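Local coordinates for uncharacterized protein (Deinococcus radiodurans, PDB 3GG7), which binds manganese and is probably a metal-dependent hydrolase of the TatD type that acts on ester bonds, its substrate and cellular role being unknown, at residues Leu28-Thr34 against His52-Gly58; Leu133-Glu137 against Arg159-Cys165; Ile183-Arg188 against Leu219-Ile225. One frame throughout, in Å; residues are numbered along the deposited sequence.

Contact 1: Leu28-Thr34 against His52-Gly58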
loop_
_atom_site.group_PDB
_atom_site.type_symbol
_atom_site.label_atom_id
_atom_site.label_comp_id
_atom_site.label_asym_id
_atom_site.label_seq_id
_atom_site.Cartn_x
_atom_site.Cartn_y
_atom_site.Cartn_z
ATOM N N LEU A 28 -12.507 5.990 -10.266
ATOM C CA LEU A 28 -11.359 5.139 -9.970
ATOM C C LEU A 28 -11.054 5.296 -8.478
ATOM O O LEU A 28 -10.747 6.394 -8.017
ATOM C CB LEU A 28 -10.164 5.562 -10.839
ATOM C CG LEU A 28 -9.018 4.570 -10.972
ATOM C CD1 LEU A 28 -8.167 4.889 -12.230
ATOM C CD2 LEU A 28 -8.156 4.542 -9.738
ATOM N N THR A 29 -11.214 4.211 -7.723
ATOM C CA THR A 29 -10.942 4.203 -6.300
ATOM C C THR A 29 -9.455 4.163 -6.014
ATOM O O THR A 29 -8.725 3.321 -6.540
ATOM C CB THR A 29 -11.612 3.017 -5.628
ATOM O OG1 THR A 29 -13.006 3.032 -5.944
ATOM C CG2 THR A 29 -11.397 3.030 -4.114
ATOM N N VAL A 30 -8.994 5.090 -5.182
ATOM C CA VAL A 30 -7.592 5.165 -4.832
ATOM C C VAL A 30 -7.376 5.164 -3.326
ATOM O O VAL A 30 -8.140 5.777 -2.571
ATOM C CB VAL A 30 -6.878 6.390 -5.453
ATOM C CG1 VAL A 30 -6.964 6.355 -6.984
ATOM C CG2 VAL A 30 -7.469 7.708 -4.917
ATOM N N LEU A 31 -6.356 4.435 -2.891
ATOM C CA LEU A 31 -5.861 4.554 -1.524
ATOM C C LEU A 31 -4.736 5.559 -1.562
ATOM O O LEU A 31 -3.618 5.282 -1.959
ATOM C CB LEU A 31 -5.387 3.210 -0.947
ATOM C CG LEU A 31 -5.046 3.287 0.532
ATOM C CD1 LEU A 31 -6.351 3.316 1.340
ATOM C CD2 LEU A 31 -4.129 2.100 0.947
ATOM N N SER A 32 -5.071 6.748 -1.078
ATOM C CA SER A 32 -4.192 7.908 -1.056
ATOM C C SER A 32 -3.348 7.825 0.220
ATOM O O SER A 32 -3.852 8.119 1.316
ATOM C CB SER A 32 -5.075 9.166 -1.074
ATOM O OG SER A 32 -4.316 10.370 -0.980
ATOM N N VAL A 33 -2.107 7.366 0.094
ATOM C CA VAL A 33 -1.248 7.124 1.244
ATOM C C VAL A 33 -0.422 8.350 1.599
ATOM O O VAL A 33 -0.163 9.224 0.734
ATOM C CB VAL A 33 -0.343 5.878 1.040
ATOM C CG1 VAL A 33 -1.224 4.598 0.910
ATOM C CG2 VAL A 33 0.553 6.020 -0.220
ATOM N N THR A 34 -0.009 8.424 2.865
ATOM C CA THR A 34 0.810 9.544 3.349
ATOM C C THR A 34 2.185 9.054 3.804
ATOM O O THR A 34 2.397 7.841 4.057
ATOM C CB THR A 34 0.093 10.325 4.469
ATOM O OG1 THR A 34 -0.415 9.433 5.470
ATOM C CG2 THR A 34 -1.091 11.117 3.926
ATOM N N HIS A 52 -14.279 8.525 -4.028
ATOM C CA HIS A 52 -13.308 7.522 -4.501
ATOM C C HIS A 52 -11.927 7.721 -3.955
ATOM O O HIS A 52 -11.058 6.887 -4.215
ATOM C CB HIS A 52 -13.240 7.517 -6.013
ATOM C CG HIS A 52 -14.477 6.958 -6.640
ATOM N ND1 HIS A 52 -15.581 7.736 -6.911
ATOM C CD2 HIS A 52 -14.825 5.683 -6.922
ATOM C CE1 HIS A 52 -16.540 6.956 -7.384
ATOM N NE2 HIS A 52 -16.105 5.712 -7.416
ATOM N N VAL A 53 -11.693 8.774 -3.186
ATOM C CA VAL A 53 -10.370 9.035 -2.625
ATOM C C VAL A 53 -10.397 8.621 -1.149
ATOM O O VAL A 53 -11.058 9.267 -0.337
ATOM C CB VAL A 53 -9.997 10.537 -2.729
ATOM C CG1 VAL A 53 -8.639 10.787 -2.069
ATOM C CG2 VAL A 53 -9.961 10.995 -4.214
ATOM N N TRP A 54 -9.706 7.533 -0.819
ATOM C CA TRP A 54 -9.688 6.964 0.531
ATOM C C TRP A 54 -8.300 7.204 1.100
ATOM O O TRP A 54 -7.306 6.632 0.625
ATOM C CB TRP A 54 -9.954 5.458 0.450
ATOM C CG TRP A 54 -11.271 5.057 -0.171
ATOM C CD1 TRP A 54 -12.285 5.877 -0.605
ATOM C CD2 TRP A 54 -11.733 3.708 -0.390
ATOM N NE1 TRP A 54 -13.330 5.115 -1.075
ATOM C CE2 TRP A 54 -13.012 3.788 -0.961
ATOM C CE3 TRP A 54 -11.172 2.446 -0.158
ATOM C CZ2 TRP A 54 -13.748 2.654 -1.324
ATOM C CZ3 TRP A 54 -11.908 1.328 -0.498
ATOM C CH2 TRP A 54 -13.193 1.447 -1.072
ATOM N N THR A 55 -8.216 8.036 2.129
ATOM C CA THR A 55 -6.921 8.515 2.613
ATOM C C THR A 55 -6.418 7.643 3.781
ATOM O O THR A 55 -7.183 7.287 4.713
ATOM C CB THR A 55 -7.010 9.980 3.052
ATOM O OG1 THR A 55 -7.741 10.756 2.089
ATOM C CG2 THR A 55 -5.610 10.592 3.257
ATOM N N ALA A 56 -5.128 7.296 3.714
ATOM C CA ALA A 56 -4.446 6.445 4.707
ATOM C C ALA A 56 -3.402 7.300 5.463
ATOM O O ALA A 56 -2.820 8.247 4.897
ATOM C CB ALA A 56 -3.783 5.247 4.025
ATOM N N LEU A 57 -3.232 6.983 6.750
ATOM C CA LEU A 57 -2.388 7.681 7.699
ATOM C C LEU A 57 -1.097 6.874 7.817
ATOM O O LEU A 57 -1.104 5.708 8.236
ATOM C CB LEU A 57 -3.093 7.779 9.044
ATOM C CG LEU A 57 -2.307 8.440 10.148
ATOM C CD1 LEU A 57 -2.179 9.916 9.880
ATOM C CD2 LEU A 57 -3.077 8.210 11.476
ATOM N N GLY A 58 0.029 7.491 7.460
ATOM C CA GLY A 58 1.281 6.760 7.299
ATOM C C GLY A 58 2.473 7.382 7.980
ATOM O O GLY A 58 2.390 8.454 8.597
HETATM O O HOH W 1 -6.233 11.949 0.015
#
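Thr29 sets its methyl CG2 squarely over the six-membered ring of Trp54, 3.6 Å from the ring centroid to CG2 and only 10° off the normal, a clean CH-pi contact. The torsion explains it: CG2 stands anti to the backbone N, while Thr29 OG1 takes the other branch and reaches the edge of the His52 ring, 3.4 Å from CD2 and in the ring plane. That imidazole is anchored elsewhere, ND1 bonding to Glu24, and Trp54 NE1 bonds to Pro51 O. The backbones of strands 29-32 and 53-55, two strands of a beta-alpha-beta unit with helix 40-44 between them in sequence, pair in parallel: Val30 N to His52 O, Trp54 N to Val30 O, Ser32 N to Trp54 O, and Ala56 N to Ser32 O, the last at 2.8 Å. On the face shared by Val30 and Ser32, water 1 joins Ser32 OG, at 2.7 Å, to Thr55 OG1. Past strand 29-32 the side chain of Thr34 continues the pairing. With OG1 placed between its own N and carbonyl carbon (chi1 49°), Thr34 donates to Ala56 O at 2.7 Å and receives a weak bond from Gly58 N. Val33 CG1 rests on Ala56 CB, and the Val33 side chain lies beside the manganese ligands His7 and His9. Backbone bonds, Thr34 OG1 and the water-linked hydroxyls of Ser32 and Thr55 thus give this buried seam its polar matching.

Contact 2: Leu133-Glu137 against Arg159-Cys165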
loop_
_atom_site.group_PDB
_atom_site.type_symbol
_atom_site.label_atom_id
_atom_site.label_comp_id
_atom_site.label_asym_id
_atom_site.label_seq_id
_atom_site.Cartn_x
_atom_site.Cartn_y
_atom_site.Cartn_z
ATOM N N LEU A 133 7.622 -9.382 8.359
ATOM C CA LEU A 133 6.803 -10.521 8.753
ATOM C C LEU A 133 6.967 -10.865 10.229
ATOM O O LEU A 133 5.990 -11.210 10.891
ATOM C CB LEU A 133 7.094 -11.727 7.869
ATOM C CG LEU A 133 6.718 -11.567 6.391
ATOM C CD1 LEU A 133 7.016 -12.808 5.599
ATOM C CD2 LEU A 133 5.261 -11.204 6.258
ATOM N N ASN A 134 8.176 -10.751 10.766
ATOM C CA ASN A 134 8.390 -10.970 12.211
ATOM C C ASN A 134 7.549 -9.978 13.014
ATOM O O ASN A 134 6.881 -10.331 14.001
ATOM C CB ASN A 134 9.879 -10.864 12.585
ATOM C CG ASN A 134 10.697 -12.028 12.047
ATOM O OD1 ASN A 134 10.148 -13.064 11.722
ATOM N ND2 ASN A 134 12.002 -11.836 11.914
ATOM N N CYS A 135 7.519 -8.726 12.552
ATOM C CA CYS A 135 6.737 -7.688 13.250
ATOM C C CYS A 135 5.252 -7.981 13.190
ATOM O O CYS A 135 4.558 -7.776 14.157
ATOM C CB CYS A 135 7.003 -6.279 12.669
ATOM S SG CYS A 135 8.651 -5.628 12.959
ATOM N N LEU A 136 4.766 -8.413 12.034
ATOM C CA LEU A 136 3.347 -8.699 11.867
ATOM C C LEU A 136 2.967 -9.922 12.699
ATOM O O LEU A 136 1.896 -9.949 13.300
ATOM C CB LEU A 136 3.002 -8.950 10.410
ATOM C CG LEU A 136 3.083 -7.706 9.521
ATOM C CD1 LEU A 136 2.874 -8.080 8.064
ATOM C CD2 LEU A 136 2.078 -6.651 9.969
ATOM N N GLU A 137 3.841 -10.920 12.709
ATOM C CA GLU A 137 3.574 -12.131 13.510
ATOM C C GLU A 137 3.487 -11.789 14.998
ATOM O O GLU A 137 2.690 -12.385 15.734
ATOM C CB GLU A 137 4.634 -13.192 13.285
ATOM C CG GLU A 137 4.251 -14.497 13.949
ATOM C CD GLU A 137 5.024 -15.679 13.443
ATOM O OE1 GLU A 137 4.558 -16.812 13.697
ATOM O OE2 GLU A 137 6.078 -15.490 12.806
ATOM N N ARG A 159 5.376 -17.590 3.470
ATOM C CA ARG A 159 5.186 -17.250 4.875
ATOM C C ARG A 159 4.184 -16.097 5.066
ATOM O O ARG A 159 3.343 -16.128 5.970
ATOM C CB ARG A 159 6.516 -16.873 5.538
ATOM C CG ARG A 159 6.400 -16.578 7.001
ATOM C CD ARG A 159 7.725 -16.157 7.644
ATOM N NE ARG A 159 7.479 -15.695 8.996
ATOM C CZ ARG A 159 8.222 -14.800 9.658
ATOM N NH1 ARG A 159 9.276 -14.228 9.096
ATOM N NH2 ARG A 159 7.869 -14.466 10.877
ATOM N N ALA A 160 4.313 -15.059 4.247
ATOM C CA ALA A 160 3.365 -13.954 4.323
ATOM C C ALA A 160 1.920 -14.426 4.124
ATOM O O ALA A 160 1.015 -14.020 4.846
ATOM C CB ALA A 160 3.730 -12.922 3.280
ATOM N N ILE A 161 1.724 -15.286 3.130
ATOM C CA ILE A 161 0.388 -15.834 2.881
ATOM C C ILE A 161 -0.126 -16.538 4.141
ATOM O O ILE A 161 -1.243 -16.290 4.601
ATOM C CB ILE A 161 0.403 -16.773 1.689
ATOM C CG1 ILE A 161 0.661 -15.997 0.398
ATOM C CG2 ILE A 161 -0.944 -17.523 1.590
ATOM C CD1 ILE A 161 1.174 -16.848 -0.739
ATOM N N SER A 162 0.733 -17.365 4.731
ATOM C CA SER A 162 0.407 -18.084 5.972
ATOM C C SER A 162 0.037 -17.183 7.157
ATOM O O SER A 162 -0.770 -17.560 8.016
ATOM C CB SER A 162 1.584 -19.009 6.334
ATOM O OG SER A 162 2.600 -18.313 7.053
ATOM N N LEU A 163 0.629 -15.988 7.206
ATOM C CA LEU A 163 0.350 -14.990 8.226
ATOM C C LEU A 163 -0.891 -14.123 7.930
ATOM O O LEU A 163 -1.211 -13.198 8.696
ATOM C CB LEU A 163 1.571 -14.074 8.414
ATOM C CG LEU A 163 2.744 -14.756 9.129
ATOM C CD1 LEU A 163 4.018 -13.942 8.946
ATOM C CD2 LEU A 163 2.433 -14.957 10.609
ATOM N N GLY A 164 -1.578 -14.405 6.833
ATOM C CA GLY A 164 -2.803 -13.684 6.488
ATOM C C GLY A 164 -2.586 -12.382 5.734
ATOM O O GLY A 164 -3.483 -11.510 5.724
ATOM N N CYS A 165 -1.424 -12.232 5.094
ATOM C CA CYS A 165 -1.168 -11.018 4.309
ATOM C C CYS A 165 -1.960 -11.029 3.028
ATOM O O CYS A 165 -2.241 -12.097 2.441
ATOM C CB CYS A 165 0.306 -10.866 3.954
ATOM S SG CYS A 165 1.387 -10.522 5.350
HETATM O O HOH W 2 5.622 -17.341 10.394
#
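The Arg159 guanidinium has Leu133 CB over one face, 3.5 Å above its plane and displaced toward the rim, while polar partners gather round its edge. Asn134 OD1 is gripped end-on by two nitrogens, Arg159 NH2 at 2.8 Å and Arg159 NH1 at 3.0 Å from that one oxygen. The two bonds differ: NH2 lies in the carbonyl plane of the amide, whereas NH1 stands well above it, and the amide and guanidinium planes are turned 48° apart. Arg159 NH2 also makes a salt bridge with Glu137 OE2, again 2.8 Å, meeting this oxygen nearly along its C-O axis. Water 2 completes the edge, accepting from Arg159 NE and donating to Glu137 OE2. Arg159 gets there by stretching out: CG is anti to the backbone N (chi1 -177°) and the chain stays extended to NE, sliding past Leu133 in the opposite direction. So many in-plane partners should fix the rotation of the guanidinium, and its charge would probably help keep Glu137 ionised.

Beneath this polar rim the contact turns apolar. Leu133 CD2 packs on Ala160 CB at 3.8 Å and on Cys165 SG, which Leu136 CD1 meets as well. Leu163 divides its methyls, CD1 against Leu133 CB and CD2 against Glu137 CG. Gly164, with positive phi, closes helix 154-162 in a Schellman motif and leads the chain into strand 166-169. Two neighbouring helices packed side by side outside a parallel sheet, with Cys165 and Ala160 reaching strand 143-148, are the outer layer of a TIM-barrel fold.

Contact 3: Ile183-Arg188 against Leu219-Ile225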
loop_
_atom_site.group_PDB
_atom_site.type_symbol
_atom_site.label_atom_id
_atom_site.label_comp_id
_atom_site.label_asym_id
_atom_site.label_seq_id
_atom_site.Cartn_x
_atom_site.Cartn_y
_atom_site.Cartn_z
ATOM N N ILE A 183 3.262 -13.518 -8.234
ATOM C CA ILE A 183 1.798 -13.428 -8.408
ATOM C C ILE A 183 1.135 -14.807 -8.515
ATOM O O ILE A 183 0.103 -15.050 -7.898
ATOM C CB ILE A 183 1.457 -12.526 -9.624
ATOM C CG1 ILE A 183 1.835 -11.055 -9.324
ATOM C CG2 ILE A 183 -0.035 -12.661 -10.009
ATOM C CD1 ILE A 183 1.790 -10.115 -10.535
ATOM N N ARG A 184 1.764 -15.736 -9.241
ATOM C CA ARG A 184 1.209 -17.094 -9.353
ATOM C C ARG A 184 1.068 -17.847 -8.017
ATOM O O ARG A 184 0.181 -18.705 -7.876
ATOM C CB ARG A 184 2.005 -17.936 -10.356
ATOM C CG ARG A 184 1.824 -17.473 -11.772
ATOM C CD ARG A 184 2.396 -18.454 -12.762
ATOM N NE ARG A 184 2.838 -17.726 -13.947
ATOM C CZ ARG A 184 4.077 -17.296 -14.159
ATOM N NH1 ARG A 184 5.061 -17.543 -13.296
ATOM N NH2 ARG A 184 4.339 -16.629 -15.269
ATOM N N SER A 185 1.905 -17.520 -7.029
ATOM C CA SER A 185 1.791 -18.110 -5.691
ATOM C C SER A 185 0.750 -17.458 -4.754
ATOM O O SER A 185 0.394 -18.019 -3.704
ATOM C CB SER A 185 3.164 -18.139 -5.021
ATOM O OG SER A 185 3.995 -19.038 -5.729
ATOM N N MET A 186 0.229 -16.305 -5.161
ATOM C CA MET A 186 -0.711 -15.557 -4.338
ATOM C C MET A 186 -2.133 -16.080 -4.535
ATOM O O MET A 186 -2.555 -16.298 -5.675
ATOM C CB MET A 186 -0.677 -14.067 -4.741
ATOM C CG MET A 186 0.643 -13.349 -4.501
ATOM S SD MET A 186 0.615 -11.617 -5.121
ATOM C CE MET A 186 2.288 -11.122 -4.798
ATOM N N PRO A 187 -2.886 -16.270 -3.430
ATOM C CA PRO A 187 -4.300 -16.570 -3.594
ATOM C C PRO A 187 -4.990 -15.399 -4.296
ATOM O O PRO A 187 -4.775 -14.229 -3.923
ATOM C CB PRO A 187 -4.814 -16.760 -2.161
ATOM C CG PRO A 187 -3.704 -16.376 -1.282
ATOM C CD PRO A 187 -2.479 -16.201 -2.020
ATOM N N ARG A 188 -5.801 -15.696 -5.306
ATOM C CA ARG A 188 -6.405 -14.629 -6.107
ATOM C C ARG A 188 -7.357 -13.782 -5.302
ATOM O O ARG A 188 -7.580 -12.627 -5.673
ATOM C CB ARG A 188 -7.130 -15.187 -7.339
ATOM C CG ARG A 188 -6.183 -15.799 -8.336
ATOM C CD ARG A 188 -6.883 -16.197 -9.608
ATOM N NE ARG A 188 -5.988 -16.913 -10.514
ATOM C CZ ARG A 188 -6.377 -17.452 -11.668
ATOM N NH1 ARG A 188 -7.650 -17.379 -12.061
ATOM N NH2 ARG A 188 -5.485 -18.063 -12.436
ATOM N N LEU A 219 -2.522 -8.911 -15.173
ATOM C CA LEU A 219 -3.126 -10.003 -14.420
ATOM C C LEU A 219 -4.016 -10.889 -15.300
ATOM O O LEU A 219 -4.109 -12.097 -15.070
ATOM C CB LEU A 219 -3.956 -9.464 -13.251
ATOM C CG LEU A 219 -3.186 -8.988 -12.017
ATOM C CD1 LEU A 219 -4.170 -8.336 -10.998
ATOM C CD2 LEU A 219 -2.404 -10.138 -11.377
ATOM N N SER A 220 -4.705 -10.288 -16.265
ATOM C CA SER A 220 -5.517 -11.050 -17.232
ATOM C C SER A 220 -4.643 -12.109 -17.917
ATOM O O SER A 220 -5.059 -13.262 -18.085
ATOM C CB SER A 220 -6.138 -10.100 -18.273
ATOM O OG SER A 220 -6.817 -10.803 -19.305
ATOM N N LYS A 221 -3.430 -11.717 -18.288
ATOM C CA LYS A 221 -2.492 -12.615 -18.971
ATOM C C LYS A 221 -1.950 -13.697 -18.042
ATOM O O LYS A 221 -1.886 -14.882 -18.410
ATOM C CB LYS A 221 -1.323 -11.818 -19.546
ATOM C CG LYS A 221 -1.678 -10.869 -20.671
ATOM C CD LYS A 221 -0.422 -10.131 -21.140
ATOM C CE LYS A 221 -0.697 -9.168 -22.294
ATOM N NZ LYS A 221 0.413 -9.155 -23.305
ATOM N N ILE A 222 -1.543 -13.293 -16.840
ATOM C CA ILE A 222 -0.987 -14.221 -15.869
ATOM C C ILE A 222 -2.033 -15.217 -15.376
ATOM O O ILE A 222 -1.750 -16.415 -15.276
ATOM C CB ILE A 222 -0.355 -13.474 -14.670
ATOM C CG1 ILE A 222 0.846 -12.658 -15.136
ATOM C CG2 ILE A 222 0.099 -14.455 -13.615
ATOM C CD1 ILE A 222 1.329 -11.624 -14.135
ATOM N N TRP A 223 -3.239 -14.736 -15.074
ATOM C CA TRP A 223 -4.308 -15.595 -14.580
ATOM C C TRP A 223 -5.028 -16.328 -15.713
ATOM O O TRP A 223 -5.759 -17.287 -15.468
ATOM C CB TRP A 223 -5.332 -14.777 -13.799
ATOM C CG TRP A 223 -4.869 -14.283 -12.444
ATOM C CD1 TRP A 223 -3.738 -14.629 -11.761
ATOM C CD2 TRP A 223 -5.575 -13.362 -11.604
ATOM N NE1 TRP A 223 -3.691 -13.966 -10.551
ATOM C CE2 TRP A 223 -4.811 -13.188 -10.434
ATOM C CE3 TRP A 223 -6.775 -12.666 -11.734
ATOM C CZ2 TRP A 223 -5.218 -12.349 -9.401
ATOM C CZ3 TRP A 223 -7.175 -11.827 -10.701
ATOM C CH2 TRP A 223 -6.402 -11.688 -9.549
ATOM N N GLN A 224 -4.825 -15.848 -16.937
ATOM C CA GLN A 224 -5.529 -16.340 -18.131
ATOM C C GLN A 224 -7.055 -16.250 -18.007
ATOM O O GLN A 224 -7.787 -17.198 -18.303
ATOM C CB GLN A 224 -5.029 -17.743 -18.516
ATOM C CG GLN A 224 -3.548 -17.721 -18.916
ATOM C CD GLN A 224 -2.969 -19.090 -19.268
ATOM O OE1 GLN A 224 -2.926 -20.001 -18.440
ATOM N NE2 GLN A 224 -2.498 -19.220 -20.489
ATOM N N ILE A 225 -7.531 -15.086 -17.559
ATOM C CA ILE A 225 -8.958 -14.752 -17.587
ATOM C C ILE A 225 -9.126 -13.351 -18.214
ATOM O O ILE A 225 -8.156 -12.596 -18.310
ATOM C CB ILE A 225 -9.623 -14.827 -16.190
ATOM C CG1 ILE A 225 -9.161 -13.685 -15.278
ATOM C CG2 ILE A 225 -9.339 -16.182 -15.533
ATOM C CD1 ILE A 225 -9.780 -13.731 -13.888
HETATM O O HOH W 3 -2.610 -14.565 -7.982
HETATM O O HOH W 4 0.931 -17.416 -15.926
#
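The ends of two outer helices of the barrel, 177-185 and 212-223, meet here, and an arginine-tryptophan stack joins the chain that follows the first to the last turn of the second. Arg188 lies flat on Trp223, with guanidinium and indole planes 18° apart and the two side chains running past each other in opposite directions. Its aliphatic part does much of the covering: Arg188 CD sits 3.7 Å from the centroid of the Trp223 five-membered ring, 12° off the normal, in a CH-pi contact. Arg188 CZ, at 4.0 Å from the centroid of that Trp223 ring, is off-centre, so the cation-pi component is the more slanted of the two. The chain extends from CG to NE, which carries the guanidinium past the ring to Trp223 CB and lets Arg188 NH2 make a weak bond to Trp223 O at 3.1 Å.

On the opposite face of the indole, offset toward the rim, is Leu219 CD2, itself 3.7 Å from Ile183 CG2; the ring is thus held between an arginine and a leucine. The same two residues reach the wall of the TIM barrel: Leu219 touches Thr193 and Trp223 touches Val191 of strand 191-193, while Val230 of helix 227-243 packs against both. The indole nitrogen is satisfied through water 3, which accepts from Trp223 NE1 at 2.9 Å and donates to the carbonyls of Ile183 and Met186.

Farther along, Ile183 CD1 meets Ile222 CD1 at 3.9 Å, the two side chains crossing at about a right angle. Arg184 lays its CG against Ile222 CG2, and its NE donates to water 4, which in turn donates to Ile222 O.

How the contacts relate
Along the chain the three contacts follow one another without overlap. Contact 1 pairs two neighbouring parallel strands of the barrel wall, whereas contacts 2 and 3 join helices packed outside that wall; all belong to the one TatD-type barrel domain. Contacts 1 and 2 sit on opposite sides of the chain's centre, their centres about 23 Å apart, and contacts 1 and 3 are about 25 Å apart between centres. Contacts 2 and 3, about 21 Å between centres, do touch: Ile161 CD1 packs on Ser185 O and Pro187 CD. The barrel is thus joined within its wall, where Val33 approaches the manganese, and between neighbouring helices outside it.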